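Local coordinates for protein BtGH115A (Bacteroides thetaiotaomicron, PDB 5BY3) that acts as a family GH115 alpha-glucuronidase that removes 4-O-methylglucuronic acid from decorated arabinogalactans, at residues V690-R695 / R743-P748; F709-D714 / H755-K760. All coordinates share one frame; numbering follows the deposited sequence.

Contact 1 (V690-R695 / R743-P748); sequences VEVDIR and RKIVLP. With SO4 (sulfate ion), chain B.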
loop_
_atom_site.group_PDB
_atom_site.type_symbol
_atom_site.label_atom_id
_atom_site.label_comp_id
_atom_site.label_asym_id
_atom_site.label_seq_id
_atom_site.Cartn_x
_atom_site.Cartn_y
_atom_site.Cartn_z
ATOM N N VAL A 690 -40.139 -11.083 -4.708
ATOM C CA VAL A 690 -39.158 -10.025 -4.363
ATOM C C VAL A 690 -37.751 -10.405 -4.839
ATOM O O VAL A 690 -37.323 -11.559 -4.657
ATOM C CB VAL A 690 -39.154 -9.683 -2.835
ATOM C CG1 VAL A 690 -38.824 -10.900 -1.969
ATOM C CG2 VAL A 690 -38.218 -8.525 -2.528
ATOM N N GLU A 691 -37.045 -9.441 -5.448
ATOM C CA GLU A 691 -35.641 -9.656 -5.843
ATOM C C GLU A 691 -34.717 -9.072 -4.789
ATOM O O GLU A 691 -34.620 -7.866 -4.646
ATOM C CB GLU A 691 -35.335 -9.055 -7.231
ATOM C CG GLU A 691 -34.031 -9.556 -7.865
ATOM C CD GLU A 691 -33.482 -8.619 -8.937
ATOM O OE1 GLU A 691 -34.042 -8.554 -10.051
ATOM O OE2 GLU A 691 -32.477 -7.937 -8.665
ATOM N N VAL A 692 -34.032 -9.922 -4.049
ATOM C CA VAL A 692 -33.103 -9.431 -3.026
ATOM C C VAL A 692 -31.698 -9.308 -3.587
ATOM O O VAL A 692 -31.143 -10.291 -4.050
ATOM C CB VAL A 692 -33.145 -10.315 -1.760
ATOM C CG1 VAL A 692 -32.228 -9.756 -0.666
ATOM C CG2 VAL A 692 -34.584 -10.411 -1.279
ATOM N N ASP A 693 -31.143 -8.096 -3.514
ATOM C CA ASP A 693 -29.868 -7.694 -4.135
ATOM C C ASP A 693 -28.923 -7.339 -2.994
ATOM O O ASP A 693 -29.096 -6.337 -2.326
ATOM C CB ASP A 693 -30.147 -6.483 -5.035
ATOM C CG ASP A 693 -28.965 -6.085 -5.924
ATOM O OD1 ASP A 693 -27.845 -6.605 -5.726
ATOM O OD2 ASP A 693 -29.164 -5.199 -6.806
ATOM N N ILE A 694 -27.953 -8.197 -2.753
ATOM C CA ILE A 694 -27.071 -8.103 -1.590
ATOM C C ILE A 694 -25.656 -7.796 -2.074
ATOM O O ILE A 694 -25.133 -8.478 -2.964
ATOM C CB ILE A 694 -27.072 -9.406 -0.754
ATOM C CG1 ILE A 694 -28.487 -9.744 -0.304
ATOM C CG2 ILE A 694 -26.168 -9.279 0.466
ATOM C CD1 ILE A 694 -28.629 -11.145 0.246
ATOM N N ARG A 695 -25.063 -6.756 -1.503
ATOM C CA ARG A 695 -23.776 -6.272 -1.928
ATOM C C ARG A 695 -22.833 -6.424 -0.732
ATOM O O ARG A 695 -23.148 -6.005 0.398
ATOM C CB ARG A 695 -23.863 -4.801 -2.306
ATOM C CG ARG A 695 -24.508 -4.326 -3.618
ATOM C CD ARG A 695 -24.720 -5.321 -4.736
ATOM N NE ARG A 695 -25.635 -4.806 -5.778
ATOM C CZ ARG A 695 -25.380 -3.803 -6.634
ATOM N NH1 ARG A 695 -24.230 -3.124 -6.598
ATOM N NH2 ARG A 695 -26.297 -3.459 -7.540
ATOM N N ARG A 743 -24.824 -10.634 -4.951
ATOM C CA ARG A 743 -25.714 -11.805 -4.949
ATOM C C ARG A 743 -27.170 -11.375 -5.021
ATOM O O ARG A 743 -27.691 -10.706 -4.113
ATOM C CB ARG A 743 -25.461 -12.726 -3.742
ATOM C CG ARG A 743 -24.159 -13.485 -3.801
ATOM C CD ARG A 743 -24.228 -14.645 -4.810
ATOM N NE ARG A 743 -22.920 -15.327 -4.944
ATOM C CZ ARG A 743 -21.979 -15.040 -5.857
ATOM N NH1 ARG A 743 -22.153 -14.081 -6.752
ATOM N NH2 ARG A 743 -20.832 -15.706 -5.849
ATOM N N LYS A 744 -27.803 -11.749 -6.124
ATOM C CA LYS A 744 -29.230 -11.588 -6.309
ATOM C C LYS A 744 -29.964 -12.877 -5.972
ATOM O O LYS A 744 -29.502 -13.990 -6.281
ATOM C CB LYS A 744 -29.531 -11.173 -7.739
ATOM C CG LYS A 744 -28.944 -9.814 -8.078
ATOM C CD LYS A 744 -29.449 -9.284 -9.414
ATOM C CE LYS A 744 -29.231 -7.780 -9.532
ATOM N NZ LYS A 744 -27.792 -7.429 -9.527
ATOM N N ILE A 745 -31.101 -12.722 -5.308
ATOM C CA ILE A 745 -31.993 -13.846 -5.048
ATOM C C ILE A 745 -33.451 -13.438 -5.239
ATOM O O ILE A 745 -33.863 -12.322 -4.897
ATOM C CB ILE A 745 -31.715 -14.520 -3.675
ATOM C CG1 ILE A 745 -32.382 -15.886 -3.604
ATOM C CG2 ILE A 745 -32.156 -13.644 -2.512
ATOM C CD1 ILE A 745 -31.705 -16.830 -2.632
ATOM N N VAL A 746 -34.214 -14.348 -5.824
ATOM C CA VAL A 746 -35.656 -14.188 -5.956
ATOM C C VAL A 746 -36.345 -15.096 -4.921
ATOM O O VAL A 746 -36.025 -16.306 -4.797
ATOM C CB VAL A 746 -36.115 -14.405 -7.422
ATOM C CG1 VAL A 746 -37.598 -14.756 -7.522
ATOM C CG2 VAL A 746 -35.796 -13.163 -8.258
ATOM N N LEU A 747 -37.245 -14.481 -4.149
ATOM C CA LEU A 747 -38.017 -15.194 -3.124
ATOM C C LEU A 747 -39.513 -14.938 -3.272
ATOM O O LEU A 747 -39.919 -13.849 -3.704
ATOM C CB LEU A 747 -37.558 -14.829 -1.708
ATOM C CG LEU A 747 -36.093 -14.952 -1.256
ATOM C CD1 LEU A 747 -35.893 -14.139 0.035
ATOM C CD2 LEU A 747 -35.621 -16.391 -1.109
ATOM N N PRO A 748 -40.341 -15.949 -2.927
ATOM C CA PRO A 748 -41.789 -15.714 -2.892
ATOM C C PRO A 748 -42.190 -14.986 -1.617
ATOM O O PRO A 748 -41.735 -15.374 -0.542
ATOM C CB PRO A 748 -42.368 -17.130 -2.890
ATOM C CG PRO A 748 -41.295 -18.003 -2.296
ATOM C CD PRO A 748 -39.990 -17.369 -2.671
HETATM S S SO4 B . -24.768 -0.912 -10.311
HETATM O O1 SO4 B . -25.177 -2.048 -9.444
HETATM O O2 SO4 B . -25.306 -1.082 -11.688
HETATM O O3 SO4 B . -25.260 0.360 -9.729
HETATM O O4 SO4 B . -23.292 -0.902 -10.406
#
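Val690, Val692 and Ile694 pair with Leu747, Ile745 and Arg743 through six main-chain hydrogen bonds, the short axes running antiparallel at 157° and coming within 4.5 Å. These strands belong to one sheet of a beta-sandwich in the C-terminal domain, where strand 766-772 flanks 689-696 on its other side. On the buried face, Val692 CB meets Ile745 CG2 at 3.6 Å and Val692 CG2 reaches Leu747 CD1 at 4.2 Å. The other face is largely polar, with Val746 as its apolar member. With its CG anti to the backbone N (chi1 -171°), Asp693 lies alongside Lys744, whose NZ makes a long salt bridge of 3.8 Å to Asp693 OD2. Arg695 NE gives a firmer bond to Asp693 OD1, 2.9 Å, with the donor 37° above the carboxylate plane. An alanine at Asp693 would probably leave the Lys744 ammonium and the Arg695 guanidinium, two like charges, without the carboxylate between them. Glu691 sends OE1 to Arg641 in a salt bridge, while its OE2 rests against Lys744 CE at 3.4 Å. A sulfate, probably from the crystallisation liquor, meets the guanidinium edge, its O1 2.6 Å from Arg695 NH2.

Contact 2 (F709-D714 / H755-K760); sequences FTVSLD and HQLVIK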
loop_
_atom_site.group_PDB
_atom_site.type_symbol
_atom_site.label_atom_id
_atom_site.label_comp_id
_atom_site.label_asym_id
_atom_site.label_seq_id
_atom_site.Cartn_x
_atom_site.Cartn_y
_atom_site.Cartn_z
ATOM N N PHE A 709 -23.482 -16.846 3.457
ATOM C CA PHE A 709 -24.545 -16.306 4.292
ATOM C C PHE A 709 -25.857 -17.039 4.036
ATOM O O PHE A 709 -25.933 -17.860 3.139
ATOM C CB PHE A 709 -24.702 -14.771 4.125
ATOM C CG PHE A 709 -25.021 -14.311 2.720
ATOM C CD1 PHE A 709 -23.994 -14.002 1.816
ATOM C CD2 PHE A 709 -26.350 -14.138 2.309
ATOM C CE1 PHE A 709 -24.289 -13.559 0.522
ATOM C CE2 PHE A 709 -26.655 -13.684 1.017
ATOM C CZ PHE A 709 -25.621 -13.393 0.121
ATOM N N THR A 710 -26.871 -16.780 4.858
ATOM C CA THR A 710 -28.192 -17.333 4.611
ATOM C C THR A 710 -29.140 -16.171 4.549
ATOM O O THR A 710 -29.001 -15.217 5.322
ATOM C CB THR A 710 -28.661 -18.339 5.684
ATOM O OG1 THR A 710 -29.099 -17.644 6.862
ATOM C CG2 THR A 710 -27.577 -19.365 6.029
ATOM N N VAL A 711 -30.079 -16.251 3.610
ATOM C CA VAL A 711 -31.208 -15.318 3.504
ATOM C C VAL A 711 -32.513 -16.013 3.897
ATOM O O VAL A 711 -32.782 -17.145 3.468
ATOM C CB VAL A 711 -31.358 -14.784 2.077
ATOM C CG1 VAL A 711 -31.160 -13.288 2.031
ATOM C CG2 VAL A 711 -30.391 -15.496 1.149
ATOM N N SER A 712 -33.317 -15.351 4.722
ATOM C CA SER A 712 -34.628 -15.909 5.093
ATOM C C SER A 712 -35.687 -14.833 5.184
ATOM O O SER A 712 -35.599 -13.926 6.028
ATOM C CB SER A 712 -34.558 -16.742 6.385
ATOM O OG SER A 712 -35.817 -17.324 6.689
ATOM N N LEU A 713 -36.658 -14.935 4.276
ATOM C CA LEU A 713 -37.856 -14.103 4.277
ATOM C C LEU A 713 -38.962 -14.755 5.127
ATOM O O LEU A 713 -39.517 -15.802 4.767
ATOM C CB LEU A 713 -38.351 -13.850 2.851
ATOM C CG LEU A 713 -39.608 -12.964 2.779
ATOM C CD1 LEU A 713 -39.306 -11.536 2.363
ATOM C CD2 LEU A 713 -40.660 -13.578 1.862
ATOM N N ASP A 714 -39.266 -14.109 6.252
ATOM C CA ASP A 714 -40.364 -14.480 7.157
ATOM C C ASP A 714 -40.218 -15.890 7.700
ATOM O O ASP A 714 -41.124 -16.712 7.564
ATOM C CB ASP A 714 -41.722 -14.243 6.469
ATOM C CG ASP A 714 -41.895 -12.800 6.042
ATOM O OD1 ASP A 714 -41.266 -11.942 6.706
ATOM O OD2 ASP A 714 -42.628 -12.523 5.060
ATOM N N HIS A 755 -43.128 -7.801 6.625
ATOM C CA HIS A 755 -42.094 -8.842 6.416
ATOM C C HIS A 755 -40.772 -8.512 7.071
ATOM O O HIS A 755 -40.420 -7.338 7.235
ATOM C CB HIS A 755 -41.798 -9.094 4.933
ATOM C CG HIS A 755 -43.006 -9.137 4.068
ATOM N ND1 HIS A 755 -43.730 -10.294 3.865
ATOM C CD2 HIS A 755 -43.625 -8.164 3.359
ATOM C CE1 HIS A 755 -44.747 -10.028 3.064
ATOM N NE2 HIS A 755 -44.702 -8.747 2.738
ATOM N N GLN A 756 -40.033 -9.572 7.382
ATOM C CA GLN A 756 -38.658 -9.479 7.825
ATOM C C GLN A 756 -37.695 -10.354 6.994
ATOM O O GLN A 756 -38.003 -11.519 6.709
ATOM C CB GLN A 756 -38.568 -9.847 9.306
ATOM C CG GLN A 756 -38.998 -8.730 10.234
ATOM C CD GLN A 756 -39.223 -9.208 11.647
ATOM O OE1 GLN A 756 -38.474 -10.045 12.177
ATOM N NE2 GLN A 756 -40.262 -8.673 12.276
ATOM N N LEU A 757 -36.537 -9.786 6.639
ATOM C CA LEU A 757 -35.486 -10.481 5.904
ATOM C C LEU A 757 -34.292 -10.662 6.817
ATOM O O LEU A 757 -33.705 -9.679 7.263
ATOM C CB LEU A 757 -35.056 -9.668 4.669
ATOM C CG LEU A 757 -34.063 -10.379 3.719
ATOM C CD1 LEU A 757 -34.780 -11.311 2.748
ATOM C CD2 LEU A 757 -33.231 -9.366 2.958
ATOM N N VAL A 758 -33.931 -11.913 7.088
ATOM C CA VAL A 758 -32.799 -12.200 7.961
ATOM C C VAL A 758 -31.575 -12.693 7.159
ATOM O O VAL A 758 -31.626 -13.740 6.490
ATOM C CB VAL A 758 -33.219 -13.141 9.118
ATOM C CG1 VAL A 758 -32.020 -13.689 9.889
ATOM C CG2 VAL A 758 -34.169 -12.409 10.061
ATOM N N ILE A 759 -30.501 -11.896 7.221
ATOM C CA ILE A 759 -29.148 -12.237 6.690
ATOM C C ILE A 759 -28.215 -12.722 7.815
ATOM O O ILE A 759 -27.835 -11.945 8.700
ATOM C CB ILE A 759 -28.518 -11.040 5.907
ATOM C CG1 ILE A 759 -29.367 -10.699 4.675
ATOM C CG2 ILE A 759 -27.094 -11.354 5.474
ATOM C CD1 ILE A 759 -29.374 -9.237 4.290
ATOM N N LYS A 760 -27.858 -14.002 7.782
ATOM C CA LYS A 760 -26.988 -14.594 8.797
ATOM C C LYS A 760 -25.603 -14.963 8.237
ATOM O O LYS A 760 -25.513 -15.572 7.167
ATOM C CB LYS A 760 -27.667 -15.830 9.392
ATOM C CG LYS A 760 -26.953 -16.412 10.598
ATOM C CD LYS A 760 -27.719 -17.560 11.222
ATOM C CE LYS A 760 -26.803 -18.349 12.134
ATOM N NZ LYS A 760 -27.557 -19.146 13.144
HETATM O O HOH W 1 -31.274 -16.343 7.214
#
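His755 opens the pairing against Asp714, which follows the last strand residue, Leu713, with positive phi and psi. The imidazole ND1 donates to the syn lone pair of Asp714 OD2 at 2.8 Å, and ring and carboxylate are nearly coplanar, 17° apart, so the bond restrains the rotation of both groups. The ring also meets that of Phe682 in the neighbouring strand 677-682. At Gln756 the backbone N binds Asp714 OD1, again at 2.8 Å, while Gln756 O accepts from Asp714 N; one carboxylate thus grips a ring N-H and a main-chain N-H. Leu757 turns to the buried face, its CD1 lying 4.2 Å from Val711 CG1 and near Leu713 CB. Val758 exchanges two main-chain hydrogen bonds with Ser712, and its O accepts a further one from a water at 2.7 Å, which also bonds Thr710 OG1. Ile759 rejoins the apolar face: its CG1 sits 4.1 Å from Val711 CG1, and its CG2 approaches Phe709 CD2 obliquely at 4.3 Å. Lys760 ends the run with paired main-chain bonds to Thr710, and its CB packs 3.4 Å from Thr710 OG1 before the chain extends away. Two central strands of an antiparallel four-stranded sheet, apolar on one face and more polar on the other, are what one layer of a beta-sandwich presents, consistent with the galactose-binding-like clan of this C-terminal domain.

Contacts 1 and 2 have centres 10 Å apart and lie in different sheets of the C-terminal domain, about 35 and 37 Å from the centre of the chain. Their segments alternate in sequence: 690-695, 709-714, 743-748, 755-760. Strand 689-696 is followed by 708-713, and 741-748 by 755-761, so each of these two steps carries the chain from one sheet across to the other. The apolar faces meet between them: Ile694 CD1 touches Phe709 CE2 at 3.3 Å, and Leu747 CD1 lies 3.7 Å from Leu713 CB. The interleaved order means that both layers are built from the same stretch of chain, and their apolar side chains form a shared core between the two pairs.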